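Local atomic coordinates of SGNH hydrolase-type esterase domain-containing protein (Slackia heliotrinireducens DSM 20476, PDB entry 4S1P), a protein that is probably an esterase of the SGNH hydrolase (GDSL-like lipase/acylhydrolase) superfamily, although its substrate is not known. Residues Pro76-Thr81 / Val117-Ser122; Tyr104-Tyr109 / Leu128-Ala133. All blocks are in the same frame, centred on the assembly; numbering follows the deposited sequence.

How the contacts relate
The two contacts are neighbours around helix 123-141: one buried beneath it, the other at the rim where the chain enters it. Contact 2 is buried and seats helix 123-141 on the chain leaving strand 100-105; contact 1, farther from the centre and only partly buried, joins the short helix 75-78 to the end of helix 114-119. Both are small and lack hydrogen bonds, and each is led by a selenomethionine. In contact 1 Met121 reaches alkyl groups, whereas in contact 2 the methyl of Met130 meets oxygen atoms. Met130 also ties the two together, its selenium packing on Pro76 and Ala77, and Leu119 lies against the ring of Tyr109. Their segments alternate along the chain.

Contact 1: residues Pro76-Thr81 / Val117-Ser122; sequences PATSPT and VKLGMS
Thr78 and Leu119 mark the nearest approach of the two backbones, yet their CA atoms remain 8.7 Å apart, so the contact between Pro76-Thr81 and Val117-Ser122 is made by side chains alone. Most of the distance is spanned by Met121, a selenomethionine. With CG anti to the backbone N (chi1 -165°) and the next torsion also extended, its chain runs out straight as far as selenium. There SE meets Ala77 CB at 4.0 Å, and a bend at the last torsion (-79°) turns the terminal methyl toward the neighbouring threonine, where CE lies 3.9 Å from Thr78 CG2. Met121 has a second conformer, so these distances belong to one of two arrangements.

In an SGNH-type alpha/beta fold, both segments belong to the connections that follow the carboxyl ends of parallel strands; here strands 66-69 and 100-105, neighbours in the sheet, lead to one side each. The threonine divides its roles between its branches: OG1 is hydrogen-bonded to His74 ND1, while CG2 is left facing the opposite segment. Leu119 CD2 also approaches that methyl, more loosely at 4.3 Å, from a direction roughly at right angles to that of Met121 CE.

A change of chain direction places Met121. Gly120, with a phi of 65°, ends helix 114-119 in a Schellman motif, and its N bonds to Val117 O at 3.1 Å. Two residues on, Ser122 OG caps helix 123-141 through Asp125 N, so Met121 sits in the short link between two helices.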
ATOM      1  N   PRO A  76      -5.716  -8.495   0.510  1.00 12.99           N
ATOM      2  CA  PRO A  76      -5.330  -9.256  -0.667  1.00 14.27           C
ATOM      3  C   PRO A  76      -5.413 -10.761  -0.483  1.00 14.66           C
ATOM      4  O   PRO A  76      -5.603 -11.486  -1.467  1.00 16.75           O
ATOM      5  CB  PRO A  76      -3.907  -8.766  -0.959  1.00 13.90           C
ATOM      6  CG  PRO A  76      -3.877  -7.422  -0.333  1.00 13.43           C
ATOM      7  CD  PRO A  76      -4.668  -7.553   0.914  1.00 12.89           C
ATOM      8  N   ALA A  77      -5.253 -11.218   0.755  1.00 14.49           N
ATOM      9  CA  ALA A  77      -5.399 -12.636   1.089  1.00 14.58           C
ATOM     10  C   ALA A  77      -6.841 -13.077   1.315  1.00 17.87           C
ATOM     11  O   ALA A  77      -7.228 -14.178   0.872  1.00 19.95           O
ATOM     12  CB  ALA A  77      -4.550 -13.025   2.293  1.00 15.85           C
ATOM     13  N   THR A  78      -7.606 -12.287   2.071  1.00 15.16           N
ATOM     14  CA  THR A  78      -8.951 -12.699   2.491  1.00 16.50           C
ATOM     15  C   THR A  78     -10.110 -12.276   1.534  1.00 17.49           C
ATOM     16  O   THR A  78     -11.154 -12.930   1.508  1.00 20.03           O
ATOM     17  CB  THR A  78      -9.228 -12.219   3.900  1.00 18.42           C
ATOM     18  OG1 THR A  78      -9.127 -10.789   3.958  1.00 18.28           O
ATOM     19  CG2 THR A  78      -8.243 -12.840   4.913  1.00 20.38           C
ATOM     20  N   SER A  79      -9.907 -11.178   0.797  1.00 16.07           N
ATOM     21  CA  SER A  79     -10.836 -10.689  -0.210  0.70 16.95           C
ATOM     22  C   SER A  79     -10.059 -10.380  -1.488  1.00 14.24           C
ATOM     23  O   SER A  79      -9.975  -9.223  -1.911  1.00 15.21           O
ATOM     24  CB  SER A  79     -11.586  -9.455   0.298  0.70 18.52           C
ATOM     25  OG  SER A  79     -12.415  -9.770   1.409  0.70 18.15           O
ATOM     26  N   PRO A  80      -9.451 -11.415  -2.099  1.00 15.29           N
ATOM     27  CA  PRO A  80      -8.567 -11.206  -3.235  1.00 14.57           C
ATOM     28  C   PRO A  80      -9.252 -10.590  -4.432  1.00 14.34           C
ATOM     29  O   PRO A  80      -8.631  -9.829  -5.163  1.00 14.33           O
ATOM     30  CB  PRO A  80      -8.037 -12.619  -3.572  1.00 16.68           C
ATOM     31  CG  PRO A  80      -9.064 -13.542  -2.961  1.00 17.44           C
ATOM     32  CD  PRO A  80      -9.468 -12.832  -1.692  1.00 16.63           C
ATOM     33  N   THR A  81     -10.538 -10.933  -4.642  1.00 15.69           N
ATOM     34  CA  THR A  81     -11.220 -10.378  -5.789  1.00 15.49           C
ATOM     35  C   THR A  81     -11.547  -8.895  -5.610  1.00 14.11           C
ATOM     36  O   THR A  81     -11.336  -8.092  -6.521  1.00 15.36           O
ATOM     37  CB  THR A  81     -12.449 -11.210  -6.130  1.00 16.32           C
ATOM     38  OG1 THR A  81     -12.012 -12.555  -6.391  1.00 18.55           O
ATOM     39  CG2 THR A  81     -13.140 -10.619  -7.330  1.00 19.51           C
ATOM     40  N   VAL A 117      -3.550 -15.715  14.128  1.00 16.19           N
ATOM     41  CA  VAL A 117      -4.318 -16.799  14.729  1.00 17.74           C
ATOM     42  C   VAL A 117      -5.809 -16.615  14.489  1.00 17.87           C
ATOM     43  O   VAL A 117      -6.512 -17.591  14.106  1.00 20.25           O
ATOM     44  CB  VAL A 117      -4.035 -16.911  16.240  1.00 19.39           C
ATOM     45  CG1 VAL A 117      -4.988 -17.910  16.923  1.00 22.25           C
ATOM     46  CG2 VAL A 117      -2.574 -17.256  16.467  1.00 19.65           C
ATOM     47  N   LYS A 118      -6.289 -15.386  14.723  1.00 19.16           N
ATOM     48  CA  LYS A 118      -7.704 -15.068  14.575  0.60 22.07           C
ATOM     49  C   LYS A 118      -8.212 -15.285  13.146  1.00 19.77           C
ATOM     50  O   LYS A 118      -9.378 -15.644  12.946  1.00 24.80           O
ATOM     51  CB  LYS A 118      -7.960 -13.631  15.035  0.60 25.28           C
ATOM     52  CG  LYS A 118      -7.888 -13.456  16.552  0.60 33.20           C
ATOM     53  CD  LYS A 118      -8.155 -12.014  16.993  0.60 42.92           C
ATOM     54  CE  LYS A 118      -6.881 -11.295  17.432  0.60 44.44           C
ATOM     55  NZ  LYS A 118      -7.064  -9.832  17.635  0.60 50.63           N
ATOM     56  N   LEU A 119      -7.355 -15.055  12.166  1.00 19.18           N
ATOM     57  CA  LEU A 119      -7.728 -15.238  10.748  1.00 19.69           C
ATOM     58  C   LEU A 119      -7.887 -16.691  10.341  1.00 22.29           C
ATOM     59  O   LEU A 119      -8.478 -16.969   9.287  1.00 22.27           O
ATOM     60  CB  LEU A 119      -6.699 -14.607   9.801  1.00 22.88           C
ATOM     61  CG  LEU A 119      -6.654 -13.098   9.746  1.00 25.39           C
ATOM     62  CD1 LEU A 119      -5.489 -12.674   8.866  1.00 28.69           C
ATOM     63  CD2 LEU A 119      -7.969 -12.532   9.222  1.00 29.74           C
ATOM     64  N   GLY A 120      -7.326 -17.623  11.124  1.00 20.31           N
ATOM     65  CA  GLY A 120      -7.440 -19.042  10.756  1.00 20.70           C
ATOM     66  C   GLY A 120      -6.723 -19.351   9.458  1.00 19.41           C
ATOM     67  O   GLY A 120      -7.196 -20.100   8.603  1.00 20.32           O
HETATM   68  N   MSE A 121      -5.576 -18.713   9.311  1.00 18.83           N
HETATM   69  CA  MSE A 121      -4.753 -18.874   8.144  0.60 18.55           C
HETATM   70  C   MSE A 121      -3.340 -19.139   8.585  1.00 17.14           C
HETATM   71  O   MSE A 121      -2.828 -18.494   9.520  1.00 18.77           O
HETATM   72  CB  MSE A 121      -4.798 -17.534   7.403  0.60 21.31           C
HETATM   73  CG  MSE A 121      -4.287 -17.683   5.994  0.60 24.96           C
HETATM   74 SE   MSE A 121      -4.675 -16.064   4.936  0.39 20.20          SE
HETATM   75  CE  MSE A 121      -6.555 -16.349   4.504  0.60 27.20           C
ATOM     76  N   SER A 122      -2.670 -20.103   7.941  1.00 16.30           N
ATOM     77  CA  SER A 122      -1.263 -20.311   8.277  1.00 13.93           C
ATOM     78  C   SER A 122      -0.385 -19.181   7.754  1.00 14.14           C
ATOM     79  O   SER A 122      -0.779 -18.442   6.838  1.00 14.60           O
ATOM     80  CB  SER A 122      -0.763 -21.652   7.724  1.00 17.30           C
ATOM     81  OG  SER A 122      -0.572 -21.577   6.326  1.00 17.44           O
TER

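Contact 2: residues Tyr104-Tyr109 / Leu128-Ala133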
ATOM      1  N   TYR A 104       1.735  -0.547  -3.187  1.00 11.86           N
ATOM      2  CA  TYR A 104       2.516  -0.660  -1.943  1.00 12.62           C
ATOM      3  C   TYR A 104       2.242  -2.101  -1.481  1.00 12.79           C
ATOM      4  O   TYR A 104       1.206  -2.393  -0.860  1.00 13.05           O
ATOM      5  CB  TYR A 104       2.068   0.410  -0.975  1.00 12.49           C
ATOM      6  CG  TYR A 104       2.631   0.376   0.456  1.00 12.55           C
ATOM      7  CD1 TYR A 104       3.564  -0.568   0.899  1.00 13.43           C
ATOM      8  CD2 TYR A 104       2.210   1.318   1.355  1.00 13.08           C
ATOM      9  CE1 TYR A 104       3.989  -0.588   2.242  1.00 12.28           C
ATOM     10  CE2 TYR A 104       2.610   1.314   2.670  1.00 13.22           C
ATOM     11  CZ  TYR A 104       3.514   0.372   3.117  1.00 12.73           C
ATOM     12  OH  TYR A 104       3.893   0.345   4.436  1.00 14.40           O
ATOM     13  N   GLY A 105       3.135  -3.014  -1.866  1.00 11.92           N
ATOM     14  CA  GLY A 105       2.968  -4.418  -1.504  1.00 12.99           C
ATOM     15  C   GLY A 105       3.358  -4.544  -0.034  1.00 15.47           C
ATOM     16  O   GLY A 105       4.455  -4.179   0.358  1.00 21.22           O
ATOM     17  N   THR A 106       2.469  -5.037   0.783  1.00 11.52           N
ATOM     18  CA  THR A 106       2.746  -5.235   2.187  1.00 12.40           C
ATOM     19  C   THR A 106       3.043  -6.729   2.478  1.00 13.15           C
ATOM     20  O   THR A 106       3.182  -7.569   1.593  1.00 14.62           O
ATOM     21  CB  THR A 106       1.583  -4.694   3.043  1.00 13.39           C
ATOM     22  OG1 THR A 106       0.390  -5.480   2.821  1.00 13.92           O
ATOM     23  CG2 THR A 106       1.277  -3.207   2.737  1.00 13.60           C
ATOM     24  N   TRP A 107       3.165  -7.010   3.762  1.00 13.47           N
ATOM     25  CA  TRP A 107       3.794  -8.216   4.262  1.00 13.36           C
ATOM     26  C   TRP A 107       2.751  -9.144   4.896  1.00 15.10           C
ATOM     27  O   TRP A 107       1.724  -8.682   5.405  1.00 14.86           O
ATOM     28  CB  TRP A 107       4.872  -7.821   5.306  1.00 14.10           C
ATOM     29  CG  TRP A 107       4.362  -6.803   6.241  1.00 15.05           C
ATOM     30  CD1 TRP A 107       3.629  -7.022   7.364  1.00 15.65           C
ATOM     31  CD2 TRP A 107       4.489  -5.387   6.112  1.00 13.34           C
ATOM     32  NE1 TRP A 107       3.274  -5.834   7.938  1.00 17.08           N
ATOM     33  CE2 TRP A 107       3.785  -4.809   7.180  1.00 14.07           C
ATOM     34  CE3 TRP A 107       5.093  -4.536   5.160  1.00 13.89           C
ATOM     35  CZ2 TRP A 107       3.686  -3.436   7.346  1.00 16.72           C
ATOM     36  CZ3 TRP A 107       4.979  -3.179   5.331  1.00 15.43           C
ATOM     37  CH2 TRP A 107       4.282  -2.641   6.403  1.00 16.11           C
ATOM     38  N   PRO A 108       3.039 -10.453   4.925  1.00 14.11           N
ATOM     39  CA  PRO A 108       2.227 -11.323   5.782  1.00 13.30           C
ATOM     40  C   PRO A 108       2.440 -10.899   7.235  1.00 14.42           C
ATOM     41  O   PRO A 108       3.442 -10.329   7.571  1.00 15.21           O
ATOM     42  CB  PRO A 108       2.828 -12.727   5.550  1.00 15.29           C
ATOM     43  CG  PRO A 108       4.233 -12.455   5.161  1.00 15.40           C
ATOM     44  CD  PRO A 108       4.209 -11.165   4.378  1.00 16.18           C
ATOM     45  N   TYR A 109       1.479 -11.205   8.075  1.00 14.35           N
ATOM     46  CA  TYR A 109       1.619 -10.951   9.490  1.00 14.11           C
ATOM     47  C   TYR A 109       2.702 -11.862  10.086  1.00 13.71           C
ATOM     48  O   TYR A 109       3.019 -12.913   9.559  1.00 15.30           O
ATOM     49  CB  TYR A 109       0.306 -11.239  10.175  1.00 14.55           C
ATOM     50  CG  TYR A 109      -0.855 -10.404   9.796  1.00 14.05           C
ATOM     51  CD1 TYR A 109      -0.703  -9.239   9.049  1.00 16.11           C
ATOM     52  CD2 TYR A 109      -2.140 -10.750  10.235  1.00 16.17           C
ATOM     53  CE1 TYR A 109      -1.808  -8.462   8.730  1.00 15.44           C
ATOM     54  CE2 TYR A 109      -3.237  -9.953   9.940  1.00 17.08           C
ATOM     55  CZ  TYR A 109      -3.065  -8.812   9.188  1.00 15.80           C
ATOM     56  OH  TYR A 109      -4.187  -8.031   8.928  1.00 17.80           O
ATOM     57  N   LEU A 128       1.831 -16.695   0.714  1.00 12.94           N
ATOM     58  CA  LEU A 128       1.676 -17.039  -0.696  0.60 13.48           C
ATOM     59  C   LEU A 128       0.500 -16.295  -1.288  1.00 13.43           C
ATOM     60  O   LEU A 128       0.574 -15.781  -2.404  1.00 14.75           O
ATOM     61  CB  LEU A 128       1.499 -18.548  -0.860  0.60 15.38           C
ATOM     62  CG  LEU A 128       2.682 -19.420  -0.406  0.60 18.43           C
ATOM     63  CD1 LEU A 128       2.429 -20.896  -0.641  0.60 21.10           C
ATOM     64  CD2 LEU A 128       3.959 -18.984  -1.092  0.60 21.18           C
ATOM     65  N   ARG A 129      -0.597 -16.224  -0.542  1.00 13.42           N
ATOM     66  CA  ARG A 129      -1.761 -15.497  -1.035  0.70 14.02           C
ATOM     67  C   ARG A 129      -1.475 -14.028  -1.286  1.00 13.33           C
ATOM     68  O   ARG A 129      -1.890 -13.436  -2.310  1.00 15.46           O
ATOM     69  CB  ARG A 129      -2.936 -15.642  -0.104  0.70 14.63           C
ATOM     70  CG  ARG A 129      -3.532 -17.045  -0.098  0.70 15.45           C
ATOM     71  CD  ARG A 129      -4.685 -17.211   0.882  0.70 19.64           C
ATOM     72  NE  ARG A 129      -5.291 -18.546   0.793  0.70 24.30           N
ATOM     73  CZ  ARG A 129      -6.243 -18.929  -0.060  0.70 26.02           C
ATOM     74  NH1 ARG A 129      -6.725 -18.101  -0.960  0.70 28.56           N
ATOM     75  NH2 ARG A 129      -6.711 -20.180  -0.012  0.70 30.98           N
HETATM   76  N   MSE A 130      -0.755 -13.405  -0.358  1.00 12.77           N
HETATM   77  CA  MSE A 130      -0.400 -11.980  -0.523  0.80 12.55           C
HETATM   78  C   MSE A 130       0.507 -11.818  -1.757  1.00 13.12           C
HETATM   79  O   MSE A 130       0.293 -10.932  -2.610  1.00 13.73           O
HETATM   80  CB  MSE A 130       0.316 -11.423   0.735  0.80 12.80           C
HETATM   81  CG  MSE A 130      -0.515 -11.417   2.045  0.80 14.83           C
HETATM   82 SE   MSE A 130      -1.937 -10.099   2.035  0.52 13.14          SE
HETATM   83  CE  MSE A 130      -0.769  -8.577   2.358  0.80 14.21           C
ATOM     84  N   ALA A 131       1.542 -12.655  -1.849  1.00 13.39           N
ATOM     85  CA  ALA A 131       2.502 -12.524  -2.945  1.00 13.45           C
ATOM     86  C   ALA A 131       1.797 -12.712  -4.276  1.00 12.66           C
ATOM     87  O   ALA A 131       2.066 -11.975  -5.239  1.00 14.82           O
ATOM     88  CB  ALA A 131       3.650 -13.524  -2.777  1.00 16.49           C
ATOM     89  N   GLU A 132       0.928 -13.711  -4.363  1.00 13.09           N
ATOM     90  CA  GLU A 132       0.197 -13.964  -5.609  0.60 14.09           C
ATOM     91  C   GLU A 132      -0.714 -12.797  -5.992  1.00 13.99           C
ATOM     92  O   GLU A 132      -0.828 -12.399  -7.178  1.00 15.44           O
ATOM     93  CB  GLU A 132      -0.651 -15.247  -5.519  0.60 15.44           C
ATOM     94  CG  GLU A 132       0.186 -16.518  -5.610  0.60 17.63           C
ATOM     95  CD  GLU A 132      -0.658 -17.778  -5.604  0.60 29.40           C
ATOM     96  OE1 GLU A 132      -1.872 -17.691  -5.919  0.60 39.71           O
ATOM     97  OE2 GLU A 132      -0.112 -18.857  -5.279  0.60 38.39           O
ATOM     98  N   ALA A 133      -1.410 -12.255  -4.987  1.00 12.78           N
ATOM     99  CA  ALA A 133      -2.300 -11.103  -5.218  1.00 12.63           C
ATOM    100  C   ALA A 133      -1.557  -9.906  -5.773  1.00 12.24           C
ATOM    101  O   ALA A 133      -2.011  -9.273  -6.739  1.00 13.28           O
ATOM    102  CB  ALA A 133      -3.027 -10.705  -3.957  1.00 14.61           C
TER
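Thr106 and Met130 meet through the methyl end of the selenomethionine: Met130 CE lies 3.3 Å from Thr106 OG1 and 3.9 Å from Trp107 O. Neither approach is a hydrogen bond, and because Met130 has a second conformer, the shorter distance deserves caution. The side chain is folded rather than extended. CG lies beside the backbone N (chi1 -63°), and further bends at chi2 and chi3 bring CE round to the loop.

Behind this first shell, Thr106 lies against two aromatic rings of its own segment. Its CG2 lies over a face of Tyr104, 3.8 Å above the ring plane and toward the rim; its CB stands similarly off-centre above Trp107, at 4.1 Å. These rings are in turn anchored by polar bonds, Tyr104 OH to Leu13 O and Trp107 NE1 to Val166 O, and the indole also stacks on Phe152 and meets the ring of Tyr161 at about 90°. On the helix side, Phe134 of helix 123-141 adds a second contact to Thr106.

The side chain of Thr106 is about 8 Å from a bound, unidentified ligand, and the indole of Trp107 sits close to, but not in contact with, Ser12, His167 and Asp164, whose arrangement is consistent with a catalytic triad. A strand running into a loop beside such a site, at the carboxyl edge of a parallel sheet and backed by a helix, is characteristic of the SGNH hydrolase fold.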